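Local coordinates for leucine rich repeat and phosphatase domain containing protein (Entamoeba histolytica, PDB 3EMU) that folds as a dual specificity phosphatase catalytic domain and probably binds phosphorylated groups at its P-loop, though whether it hydrolyses them is uncertain, at residues I92-G95 with A101-I104; A107-Y112 with N122-L127; I36-L41 with I81-R86; I77-R82 with E88-I93. All coordinates share one frame; numbering follows the deposited sequence.

Contact 1 of 4, residues I92-G95 with A101-I104. With SO4 (sulfate ion), chain B.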
loop_
_atom_site.group_PDB
_atom_site.type_symbol
_atom_site.label_atom_id
_atom_site.label_comp_id
_atom_site.label_asym_id
_atom_site.label_seq_id
_atom_site.Cartn_x
_atom_site.Cartn_y
_atom_site.Cartn_z
ATOM N N ILE A 92 -4.933 2.803 -1.829
ATOM C CA ILE A 92 -4.257 1.552 -2.195
ATOM C C ILE A 92 -5.150 0.374 -1.791
ATOM O O ILE A 92 -5.538 0.266 -0.637
ATOM C CB ILE A 92 -2.834 1.451 -1.562
ATOM C CG1 ILE A 92 -1.986 2.664 -2.025
ATOM C CG2 ILE A 92 -2.142 0.107 -1.919
ATOM C CD1 ILE A 92 -1.080 3.238 -0.951
ATOM N N ILE A 93 -5.515 -0.477 -2.749
ATOM C CA ILE A 93 -6.547 -1.481 -2.456
ATOM C C ILE A 93 -6.183 -2.864 -2.978
ATOM O O ILE A 93 -5.484 -2.998 -3.993
ATOM C CB ILE A 93 -7.957 -1.071 -2.978
ATOM C CG1 ILE A 93 -8.006 -1.147 -4.494
ATOM C CG2 ILE A 93 -8.374 0.282 -2.530
ATOM C CD1 ILE A 93 -9.465 -1.021 -5.067
ATOM N N SER A 94 -6.577 -3.881 -2.217
ATOM C CA SER A 94 -6.587 -5.271 -2.703
ATOM C C SER A 94 -8.030 -5.804 -2.503
ATOM O O SER A 94 -8.856 -5.092 -1.923
ATOM C CB SER A 94 -5.541 -6.134 -1.976
ATOM O OG SER A 94 -5.691 -5.994 -0.589
ATOM N N GLY A 95 -8.333 -7.014 -2.995
ATOM C CA GLY A 95 -9.707 -7.582 -2.940
ATOM C C GLY A 95 -10.349 -7.508 -1.556
ATOM O O GLY A 95 -11.403 -6.870 -1.379
ATOM N N ALA A 101 -2.667 -5.239 -0.193
ATOM C CA ALA A 101 -2.587 -3.781 -0.082
ATOM C C ALA A 101 -1.727 -3.329 1.146
ATOM O O ALA A 101 -0.906 -2.382 1.037
ATOM C CB ALA A 101 -3.955 -3.106 -0.082
ATOM N N PRO A 102 -1.919 -3.983 2.307
ATOM C CA PRO A 102 -1.079 -3.570 3.445
ATOM C C PRO A 102 0.429 -3.853 3.246
ATOM O O PRO A 102 1.245 -3.047 3.700
ATOM C CB PRO A 102 -1.640 -4.379 4.618
ATOM C CG PRO A 102 -3.123 -4.667 4.198
ATOM C CD PRO A 102 -3.051 -4.842 2.714
ATOM N N ALA A 103 0.771 -4.967 2.585
ATOM C CA ALA A 103 2.160 -5.291 2.263
ATOM C C ALA A 103 2.808 -4.168 1.424
ATOM O O ALA A 103 3.934 -3.748 1.714
ATOM C CB ALA A 103 2.276 -6.644 1.551
ATOM N N ILE A 104 2.091 -3.672 0.415
ATOM C CA ILE A 104 2.568 -2.548 -0.379
ATOM C C ILE A 104 2.778 -1.291 0.461
ATOM O O ILE A 104 3.765 -0.565 0.256
ATOM C CB ILE A 104 1.635 -2.242 -1.616
ATOM C CG1 ILE A 104 1.762 -3.323 -2.671
ATOM C CG2 ILE A 104 1.945 -0.864 -2.281
ATOM C CD1 ILE A 104 3.162 -3.451 -3.262
HETATM S S SO4 B . -6.183 -9.435 -0.266
HETATM O O1 SO4 B . -6.016 -8.261 0.611
HETATM O O2 SO4 B . -4.974 -9.899 -0.888
HETATM O O3 SO4 B . -6.641 -10.497 0.611
HETATM O O4 SO4 B . -7.094 -9.112 -1.339
#

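Contact 2 of 4, residues A107-Y112 with N122-L127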
loop_
_atom_site.group_PDB
_atom_site.type_symbol
_atom_site.label_atom_id
_atom_site.label_comp_id
_atom_site.label_asym_id
_atom_site.label_seq_id
_atom_site.Cartn_x
_atom_site.Cartn_y
_atom_site.Cartn_z
ATOM N N ALA A 107 6.044 -1.663 2.409
ATOM C CA ALA A 107 7.180 -1.411 1.542
ATOM C C ALA A 107 7.407 0.098 1.348
ATOM O O ALA A 107 8.552 0.610 1.472
ATOM C CB ALA A 107 6.994 -2.096 0.213
ATOM N N PHE A 108 6.316 0.817 1.057
ATOM C CA PHE A 108 6.378 2.244 0.898
ATOM C C PHE A 108 6.957 3.006 2.108
ATOM O O PHE A 108 7.813 3.878 1.945
ATOM C CB PHE A 108 5.019 2.830 0.527
ATOM C CG PHE A 108 5.024 4.325 0.497
ATOM C CD1 PHE A 108 5.646 5.022 -0.579
ATOM C CD2 PHE A 108 4.481 5.059 1.551
ATOM C CE1 PHE A 108 5.717 6.416 -0.606
ATOM C CE2 PHE A 108 4.545 6.451 1.529
ATOM C CZ PHE A 108 5.174 7.129 0.447
ATOM N N LEU A 109 6.463 2.727 3.309
ATOM C CA LEU A 109 6.931 3.401 4.517
ATOM C C LEU A 109 8.360 2.975 4.902
ATOM O O LEU A 109 9.116 3.781 5.451
ATOM C CB LEU A 109 6.013 3.064 5.676
ATOM C CG LEU A 109 4.534 3.491 5.675
ATOM C CD1 LEU A 109 3.837 2.836 6.907
ATOM C CD2 LEU A 109 4.356 5.003 5.717
ATOM N N MET A 110 8.708 1.708 4.674
ATOM C CA MET A 110 10.080 1.297 4.821
ATOM C C MET A 110 10.982 2.340 4.094
ATOM O O MET A 110 11.913 2.893 4.685
ATOM C CB MET A 110 10.299 -0.136 4.292
ATOM C CG MET A 110 9.635 -1.272 5.169
ATOM S SD MET A 110 9.562 -2.895 4.442
ATOM C CE MET A 110 11.285 -3.334 4.233
ATOM N N TYR A 111 10.647 2.661 2.844
ATOM C CA TYR A 111 11.461 3.517 1.998
ATOM C C TYR A 111 11.316 4.987 2.402
ATOM O O TYR A 111 12.309 5.712 2.585
ATOM C CB TYR A 111 10.983 3.339 0.556
ATOM C CG TYR A 111 11.641 4.206 -0.479
ATOM C CD1 TYR A 111 12.929 3.915 -0.951
ATOM C CD2 TYR A 111 10.979 5.313 -1.008
ATOM C CE1 TYR A 111 13.541 4.710 -1.900
ATOM C CE2 TYR A 111 11.585 6.139 -1.988
ATOM C CZ TYR A 111 12.878 5.827 -2.416
ATOM O OH TYR A 111 13.487 6.590 -3.388
ATOM N N TYR A 112 10.057 5.412 2.546
ATOM C CA TYR A 112 9.707 6.801 2.724
ATOM C C TYR A 112 9.981 7.357 4.122
ATOM O O TYR A 112 10.089 8.580 4.291
ATOM C CB TYR A 112 8.230 6.969 2.453
ATOM C CG TYR A 112 7.783 8.373 2.199
ATOM C CD1 TYR A 112 8.003 8.961 0.956
ATOM C CD2 TYR A 112 7.089 9.093 3.169
ATOM C CE1 TYR A 112 7.577 10.213 0.689
ATOM C CE2 TYR A 112 6.659 10.379 2.919
ATOM C CZ TYR A 112 6.905 10.925 1.652
ATOM O OH TYR A 112 6.487 12.206 1.324
ATOM N N ASN A 122 4.450 -2.701 12.370
ATOM C CA ASN A 122 3.759 -2.322 13.592
ATOM C C ASN A 122 2.975 -1.024 13.498
ATOM O O ASN A 122 1.861 -0.909 14.050
ATOM C CB ASN A 122 4.745 -2.178 14.736
ATOM C CG ASN A 122 5.297 -3.487 15.182
ATOM O OD1 ASN A 122 6.322 -3.522 15.845
ATOM N ND2 ASN A 122 4.632 -4.580 14.836
ATOM N N LYS A 123 3.591 -0.035 12.856
ATOM C CA LYS A 123 2.926 1.191 12.554
ATOM C C LYS A 123 1.622 0.985 11.742
ATOM O O LYS A 123 0.593 1.576 12.070
ATOM C CB LYS A 123 3.882 2.139 11.801
ATOM C CG LYS A 123 3.171 3.393 11.248
ATOM C CD LYS A 123 4.138 4.553 10.913
ATOM C CE LYS A 123 3.350 5.867 10.608
ATOM N NZ LYS A 123 4.208 7.133 10.741
ATOM N N VAL A 124 1.670 0.203 10.668
ATOM C CA VAL A 124 0.460 -0.063 9.902
ATOM C C VAL A 124 -0.554 -0.848 10.759
ATOM O O VAL A 124 -1.731 -0.464 10.870
ATOM C CB VAL A 124 0.743 -0.821 8.582
ATOM C CG1 VAL A 124 -0.588 -1.265 7.909
ATOM C CG2 VAL A 124 1.569 0.057 7.622
ATOM N N GLN A 125 -0.076 -1.917 11.392
ATOM C CA GLN A 125 -0.923 -2.694 12.265
ATOM C C GLN A 125 -1.676 -1.833 13.270
ATOM O O GLN A 125 -2.885 -2.026 13.473
ATOM C CB GLN A 125 -0.138 -3.771 12.991
ATOM C CG GLN A 125 -1.045 -4.629 13.884
ATOM C CD GLN A 125 -0.264 -5.668 14.657
ATOM O OE1 GLN A 125 0.640 -5.329 15.439
ATOM N NE2 GLN A 125 -0.569 -6.948 14.416
ATOM N N GLY A 126 -0.999 -0.883 13.892
ATOM C CA GLY A 126 -1.645 -0.111 14.940
ATOM C C GLY A 126 -2.647 0.859 14.358
ATOM O O GLY A 126 -3.518 1.363 15.041
ATOM N N LEU A 127 -2.527 1.162 13.084
ATOM C CA LEU A 127 -3.546 1.968 12.442
ATOM C C LEU A 127 -4.693 1.125 11.834
ATOM O O LEU A 127 -5.745 1.653 11.552
ATOM C CB LEU A 127 -2.913 2.823 11.348
ATOM C CG LEU A 127 -2.116 4.032 11.846
ATOM C CD1 LEU A 127 -1.261 4.574 10.736
ATOM C CD2 LEU A 127 -3.050 5.092 12.347
#

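Contact 3 of 4, residues I36-L41 with I81-R86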
loop_
_atom_site.group_PDB
_atom_site.type_symbol
_atom_site.label_atom_id
_atom_site.label_comp_id
_atom_site.label_asym_id
_atom_site.label_seq_id
_atom_site.Cartn_x
_atom_site.Cartn_y
_atom_site.Cartn_z
ATOM N N ILE A 36 -8.770 12.256 -3.192
ATOM C CA ILE A 36 -8.074 11.151 -3.786
ATOM C C ILE A 36 -8.249 11.153 -5.298
ATOM O O ILE A 36 -9.358 11.232 -5.819
ATOM C CB ILE A 36 -8.548 9.833 -3.128
ATOM C CG1 ILE A 36 -8.038 9.764 -1.679
ATOM C CG2 ILE A 36 -8.152 8.630 -3.981
ATOM C CD1 ILE A 36 -8.797 8.747 -0.773
ATOM N N SER A 37 -7.147 11.056 -6.028
ATOM C CA SER A 37 -7.211 11.138 -7.479
ATOM C C SER A 37 -6.433 10.012 -8.070
ATOM O O SER A 37 -6.286 9.941 -9.288
ATOM C CB SER A 37 -6.631 12.469 -8.002
ATOM O OG SER A 37 -5.375 12.741 -7.385
ATOM N N SER A 38 -5.906 9.141 -7.219
ATOM C CA SER A 38 -5.178 7.992 -7.722
ATOM C C SER A 38 -5.602 6.761 -6.980
ATOM O O SER A 38 -5.852 6.809 -5.779
ATOM C CB SER A 38 -3.662 8.129 -7.505
ATOM O OG SER A 38 -3.089 8.996 -8.434
ATOM N N ILE A 39 -5.593 5.652 -7.704
ATOM C CA ILE A 39 -5.896 4.380 -7.123
ATOM C C ILE A 39 -4.870 3.351 -7.556
ATOM O O ILE A 39 -4.577 3.194 -8.734
ATOM C CB ILE A 39 -7.375 3.948 -7.421
ATOM C CG1 ILE A 39 -8.302 5.068 -6.914
ATOM C CG2 ILE A 39 -7.721 2.602 -6.732
ATOM C CD1 ILE A 39 -9.749 4.636 -6.718
ATOM N N LEU A 40 -4.317 2.663 -6.559
ATOM C CA LEU A 40 -3.342 1.615 -6.799
ATOM C C LEU A 40 -4.032 0.298 -6.504
ATOM O O LEU A 40 -4.388 0.001 -5.372
ATOM C CB LEU A 40 -2.108 1.796 -5.893
ATOM C CG LEU A 40 -0.914 0.873 -6.116
ATOM C CD1 LEU A 40 -0.538 0.883 -7.592
ATOM C CD2 LEU A 40 0.265 1.331 -5.250
ATOM N N LEU A 41 -4.211 -0.481 -7.545
ATOM C CA LEU A 41 -4.887 -1.748 -7.444
ATOM C C LEU A 41 -3.854 -2.814 -7.285
ATOM O O LEU A 41 -3.067 -3.038 -8.184
ATOM C CB LEU A 41 -5.715 -2.026 -8.708
ATOM C CG LEU A 41 -6.766 -0.944 -9.055
ATOM C CD1 LEU A 41 -7.437 -1.196 -10.421
ATOM C CD2 LEU A 41 -7.844 -0.896 -8.001
ATOM N N ILE A 81 4.545 8.286 -4.920
ATOM C CA ILE A 81 5.217 9.568 -4.710
ATOM C C ILE A 81 4.705 10.580 -5.735
ATOM O O ILE A 81 4.525 11.744 -5.410
ATOM C CB ILE A 81 6.792 9.425 -4.676
ATOM C CG1 ILE A 81 7.186 8.952 -3.297
ATOM C CG2 ILE A 81 7.455 10.780 -4.893
ATOM C CD1 ILE A 81 8.475 8.281 -3.230
ATOM N N ARG A 82 4.428 10.138 -6.962
ATOM C CA ARG A 82 3.753 11.012 -7.937
ATOM C C ARG A 82 2.498 11.666 -7.379
ATOM O O ARG A 82 2.141 12.774 -7.760
ATOM C CB ARG A 82 3.377 10.257 -9.215
ATOM C CG ARG A 82 2.582 11.092 -10.214
ATOM C CD ARG A 82 2.313 10.325 -11.508
ATOM N NE ARG A 82 0.982 9.713 -11.605
ATOM C CZ ARG A 82 0.694 8.680 -12.406
ATOM N NH1 ARG A 82 1.631 8.126 -13.159
ATOM N NH2 ARG A 82 -0.530 8.184 -12.458
ATOM N N SER A 83 1.813 10.996 -6.453
ATOM C CA SER A 83 0.555 11.529 -5.959
ATOM C C SER A 83 0.808 12.488 -4.798
ATOM O O SER A 83 0.097 13.488 -4.625
ATOM C CB SER A 83 -0.436 10.373 -5.587
ATOM O OG SER A 83 -1.567 10.817 -4.839
ATOM N N ILE A 84 1.777 12.140 -3.960
ATOM C CA ILE A 84 2.206 13.037 -2.887
ATOM C C ILE A 84 2.687 14.395 -3.494
ATOM O O ILE A 84 2.345 15.478 -3.016
ATOM C CB ILE A 84 3.340 12.402 -2.073
ATOM C CG1 ILE A 84 2.784 11.276 -1.168
ATOM C CG2 ILE A 84 4.051 13.484 -1.264
ATOM C CD1 ILE A 84 3.817 10.370 -0.522
ATOM N N GLN A 85 3.439 14.296 -4.581
ATOM C CA GLN A 85 3.903 15.433 -5.332
ATOM C C GLN A 85 2.787 16.394 -5.809
ATOM O O GLN A 85 2.972 17.616 -5.786
ATOM C CB GLN A 85 4.674 14.914 -6.532
ATOM C CG GLN A 85 5.154 15.990 -7.437
ATOM C CD GLN A 85 6.049 15.435 -8.551
ATOM O OE1 GLN A 85 6.590 16.192 -9.357
ATOM N NE2 GLN A 85 6.214 14.110 -8.591
ATOM N N ARG A 86 1.648 15.842 -6.247
ATOM C CA ARG A 86 0.502 16.635 -6.669
ATOM C C ARG A 86 -0.238 17.150 -5.473
ATOM O O ARG A 86 -1.187 17.910 -5.617
ATOM C CB ARG A 86 -0.469 15.786 -7.487
ATOM C CG ARG A 86 0.103 15.323 -8.821
ATOM C CD ARG A 86 -0.984 14.733 -9.750
ATOM N NE ARG A 86 -1.178 13.314 -9.496
ATOM C CZ ARG A 86 -0.827 12.346 -10.326
ATOM N NH1 ARG A 86 -0.288 12.636 -11.496
ATOM N NH2 ARG A 86 -1.017 11.080 -9.979
#

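Contact 4 of 4, residues I77-R82 with E88-I93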
loop_
_atom_site.group_PDB
_atom_site.type_symbol
_atom_site.label_atom_id
_atom_site.label_comp_id
_atom_site.label_asym_id
_atom_site.label_seq_id
_atom_site.Cartn_x
_atom_site.Cartn_y
_atom_site.Cartn_z
ATOM N N ILE A 77 6.013 2.501 -5.502
ATOM C CA ILE A 77 6.532 3.669 -4.752
ATOM C C ILE A 77 6.460 4.951 -5.621
ATOM O O ILE A 77 6.027 6.031 -5.180
ATOM C CB ILE A 77 7.958 3.367 -4.253
ATOM C CG1 ILE A 77 7.831 2.361 -3.095
ATOM C CG2 ILE A 77 8.680 4.652 -3.853
ATOM C CD1 ILE A 77 9.145 1.943 -2.475
ATOM N N LYS A 78 6.780 4.764 -6.892
ATOM C CA LYS A 78 6.763 5.826 -7.873
ATOM C C LYS A 78 5.375 6.465 -8.071
ATOM O O LYS A 78 5.219 7.721 -8.039
ATOM C CB LYS A 78 7.287 5.266 -9.204
ATOM C CG LYS A 78 7.489 6.384 -10.201
ATOM C CD LYS A 78 7.456 5.914 -11.652
ATOM C CE LYS A 78 7.964 7.048 -12.597
ATOM N NZ LYS A 78 7.985 6.581 -14.055
ATOM N N PHE A 79 4.367 5.603 -8.283
ATOM C CA PHE A 79 2.976 6.039 -8.476
ATOM C C PHE A 79 2.559 6.712 -7.205
ATOM O O PHE A 79 1.993 7.798 -7.219
ATOM C CB PHE A 79 2.127 4.781 -8.781
ATOM C CG PHE A 79 0.645 5.037 -8.999
ATOM C CD1 PHE A 79 0.161 5.468 -10.253
ATOM C CD2 PHE A 79 -0.273 4.764 -7.982
ATOM C CE1 PHE A 79 -1.220 5.655 -10.473
ATOM C CE2 PHE A 79 -1.655 4.939 -8.196
ATOM C CZ PHE A 79 -2.125 5.395 -9.439
ATOM N N ILE A 80 2.931 6.135 -6.061
ATOM C CA ILE A 80 2.595 6.808 -4.790
ATOM C C ILE A 80 3.258 8.192 -4.623
ATOM O O ILE A 80 2.635 9.163 -4.207
ATOM C CB ILE A 80 2.927 5.920 -3.585
ATOM C CG1 ILE A 80 2.055 4.653 -3.616
ATOM C CG2 ILE A 80 2.731 6.671 -2.271
ATOM C CD1 ILE A 80 2.403 3.619 -2.559
ATOM N N ILE A 81 4.545 8.286 -4.920
ATOM C CA ILE A 81 5.217 9.568 -4.710
ATOM C C ILE A 81 4.705 10.580 -5.735
ATOM O O ILE A 81 4.525 11.744 -5.410
ATOM C CB ILE A 81 6.792 9.425 -4.676
ATOM C CG1 ILE A 81 7.186 8.952 -3.297
ATOM C CG2 ILE A 81 7.455 10.780 -4.893
ATOM C CD1 ILE A 81 8.475 8.281 -3.230
ATOM N N ARG A 82 4.428 10.138 -6.962
ATOM C CA ARG A 82 3.753 11.012 -7.937
ATOM C C ARG A 82 2.498 11.666 -7.379
ATOM O O ARG A 82 2.141 12.774 -7.760
ATOM C CB ARG A 82 3.377 10.257 -9.215
ATOM C CG ARG A 82 2.582 11.092 -10.214
ATOM C CD ARG A 82 2.313 10.325 -11.508
ATOM N NE ARG A 82 0.982 9.713 -11.605
ATOM C CZ ARG A 82 0.694 8.680 -12.406
ATOM N NH1 ARG A 82 1.631 8.126 -13.159
ATOM N NH2 ARG A 82 -0.530 8.184 -12.458
ATOM N N GLU A 88 -2.130 15.273 -3.698
ATOM C CA GLU A 88 -3.407 14.554 -3.778
ATOM C C GLU A 88 -3.356 13.141 -3.171
ATOM O O GLU A 88 -2.296 12.493 -3.107
ATOM C CB GLU A 88 -3.890 14.540 -5.233
ATOM C CG GLU A 88 -4.498 15.891 -5.618
ATOM C CD GLU A 88 -4.582 16.115 -7.119
ATOM O OE1 GLU A 88 -4.330 15.158 -7.895
ATOM O OE2 GLU A 88 -4.896 17.259 -7.521
ATOM N N GLY A 89 -4.520 12.661 -2.736
ATOM C CA GLY A 89 -4.613 11.321 -2.144
ATOM C C GLY A 89 -4.405 10.182 -3.129
ATOM O O GLY A 89 -4.809 10.227 -4.317
ATOM N N VAL A 90 -3.757 9.140 -2.637
ATOM C CA VAL A 90 -3.739 7.859 -3.377
ATOM C C VAL A 90 -4.392 6.796 -2.479
ATOM O O VAL A 90 -4.104 6.701 -1.260
ATOM C CB VAL A 90 -2.315 7.448 -3.812
ATOM C CG1 VAL A 90 -1.393 7.341 -2.590
ATOM C CG2 VAL A 90 -2.322 6.155 -4.616
ATOM N N LEU A 91 -5.266 5.998 -3.088
ATOM C CA LEU A 91 -5.957 4.930 -2.360
ATOM C C LEU A 91 -5.403 3.601 -2.792
ATOM O O LEU A 91 -5.386 3.291 -3.984
ATOM C CB LEU A 91 -7.465 4.983 -2.624
ATOM C CG LEU A 91 -8.312 3.814 -2.068
ATOM C CD1 LEU A 91 -8.178 3.672 -0.532
ATOM C CD2 LEU A 91 -9.750 4.068 -2.486
ATOM N N ILE A 92 -4.933 2.803 -1.829
ATOM C CA ILE A 92 -4.257 1.552 -2.195
ATOM C C ILE A 92 -5.150 0.374 -1.791
ATOM O O ILE A 92 -5.538 0.266 -0.637
ATOM C CB ILE A 92 -2.834 1.451 -1.562
ATOM C CG1 ILE A 92 -1.986 2.664 -2.025
ATOM C CG2 ILE A 92 -2.142 0.107 -1.919
ATOM C CD1 ILE A 92 -1.080 3.238 -0.951
ATOM N N ILE A 93 -5.515 -0.477 -2.749
ATOM C CA ILE A 93 -6.547 -1.481 -2.456
ATOM C C ILE A 93 -6.183 -2.864 -2.978
ATOM O O ILE A 93 -5.484 -2.998 -3.993
ATOM C CB ILE A 93 -7.957 -1.071 -2.978
ATOM C CG1 ILE A 93 -8.006 -1.147 -4.494
ATOM C CG2 ILE A 93 -8.374 0.282 -2.530
ATOM C CD1 ILE A 93 -9.465 -1.021 -5.067
#

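Contact 1 of 4, residues I92-G95 with A101-I104
Ser94, at the end of strand 89-94, accepts a hydrogen bond through OG from Ala101 N in the first turn of helix 100-112, at 3.1 Å and fairly straight (156°). Its hydroxyl sits between the backbone N and the carbonyl carbon (chi1 51°), which brings it toward both the helix and the bound sulfate. The same OG donates to sulfate O1 over 2.6 Å, so the oxygen is gripped from two directions, with a further weak bond from Gly97 N. Gly95 N lies 2.9 Å from sulfate O4. The Ala101 methyl sits against the strand backbone, with CB 3.7 Å from Ile93 C and 3.4 Å from Ser94 OG. Farther up the strand, Ile92 presents its CG2 branch to the helix: this methyl is 4.1 Å from Ala101 CB and 4.2 Å from Ile104 CG2, bridging side chains almost one helical turn apart. Ile93 faces the other way. The strand-loop-helix turn corresponds to the P-loop of the cysteine-dependent phosphatases, with Ser94 and Lys100 at the positions of the family's cysteine and arginine. Lys100, Thr96 and the amides of Val98 and Asn99 complete the anion's cradle, and the N-terminal end of helix 100-112 would probably favour an anion here. The sulfate probably comes from the crystallisation liquor and probably marks the place of a substrate phosphate. Around this corner, strands 17-21 and 36-42 flank strand 89-94 in the sheet, helix 68-85 touches Ile92 and Ile104, and Tyr128, Ile131 and Ile133 pack on Pro102.

Contact 2 of 4, residues A107-Y112 with N122-L127
In the helical part of the phosphatase domain, beyond the P-loop, Leu109 of helix 100-112 meets Val124 and Lys123 of the next helix, 117-127. One methyl does nearly all the touching: Leu109 CD1 lies 3.7 Å from Val124 CG2, the two side chains approaching at a slant. With CG anti to the carbonyl carbon (chi1 -64°) and CD1 extended beyond it (chi2 173°), the extended chain carries CD1 to the valine. Lys123 comes alongside, its CD 4.4 Å from the same Leu109 CD1, so that the aliphatic part of the lysine borders the apolar patch. Its ammonium group runs on past the leucine to Gln113 OE1, just after the end of helix 100-112, and this hydrogen bond ties the polar end of the side chain across the same gap. The backbones stay well apart, Leu109 CA and Val124 CA being 9.1 Å from each other, and only 103 Å² is buried. Ile14 of strand 11-14 touches both Leu109 and Lys123, while Ile131 packs on Val124. The consecutive helices 100-112 and 117-127, joined by a short loop, are part of the helical layer that follows the P-loop in the dual specificity phosphatase fold.

Contact 3 of 4, residues I36-L41 with I81-R86
Ser83 of helix 68-85 brings its CB to 4.1 Å from Ser38 OG of strand 36-42, a van der Waals approach of a methylene to a hydroxyl. The backbones come nearest at the same pair, Ser38 CA and Ser83 CA being 7.0 Å apart. The oxygen of Ser83, anti to the backbone N (chi1 167°), is taken up elsewhere, by a hydrogen bond to Glu88 O. Helix 68-85 is the connection of a beta-alpha-beta crossover from strand 55-59 to strand 89-94, and strand 36-42 lies between those two strands, so the helix passes over Ser38. Three residues on, Arg86 reaches back to the sheet through a bend at chi3 (-87°). Its NH2 offers Ser38 OG a weak hydrogen bond of 3.3 Å, made at the edge of the guanidinium near its plane and well off straight at 130°. The guanidinium also has long, weak ion pairs, from NH2 to Asp55 OD2 and from NE to Glu88 OE1, the latter carboxylate oxygen being hydrogen-bonded in turn to Ser37 OG.

Contact 4 of 4, residues I77-R82 with E88-I93
This is apolar helix-on-sheet packing in the core of the domain, where Phe79 and Ile80 of helix 68-85 rest on Val90 and Ile92 of the central strand 89-94. The axes of the short segments 77-82 and 89-93 pass 8.7 Å apart at 147°, so the two run roughly antiparallel, as expected when a helix leads straight back into the strand that follows it. Val90 is the pivot, with its two methyls shared between neighbouring helix residues. CG2 meets the Phe79 ring obliquely, 3.8 Å from CE2, and CG1 stands 4.2 Å from Ile80 CG2. The valine points CG1 between its backbone N and carbonyl carbon (chi1 58°), which spreads the pair of methyls across the helix surface. Phe79 gets there by holding CG anti to the backbone N (chi1 179°), which swings the ring over toward the strand. Ile80 has a second point of contact farther along: its CD1 touches Ile92 CD1 at 3.9 Å, and its side chain crosses both Val90 and Ile92 at about a right angle. On Ile92 the longer branch, CG1 to CD1, serves this helix. The 162 Å² buried here comes from carbon contacts of four buried residues. To one flank, Ile17 of strand 17-21 touches Ile80, Val90 and Ile92; to the other, Ser38 of strand 36-42 lies against Phe79 and Val90, while Phe108 of helix 100-112 packs on Ile80 and Ile81.

In the fold
All four contacts are largely buried, but their chemistry changes with place. Contacts 3 and 4, with centres about 3 Å apart, set the same helix 68-85 on adjacent strands: contact 4 is purely apolar, whereas contact 3, at the helix end, is polar, weakly bonded and bordered by charged groups. Contact 1 continues along strand 89-94; its centre lies about 5 Å from that of the chain, nearest of the four. Alone among them it includes a bound anion, and Ile92 serves both it and contact 4. Contact 2 joins two helices, with a lysine at its rim, and is linked to contact 1 through helix 100-112 and to contacts 3 and 4 through Phe108 and Tyr111.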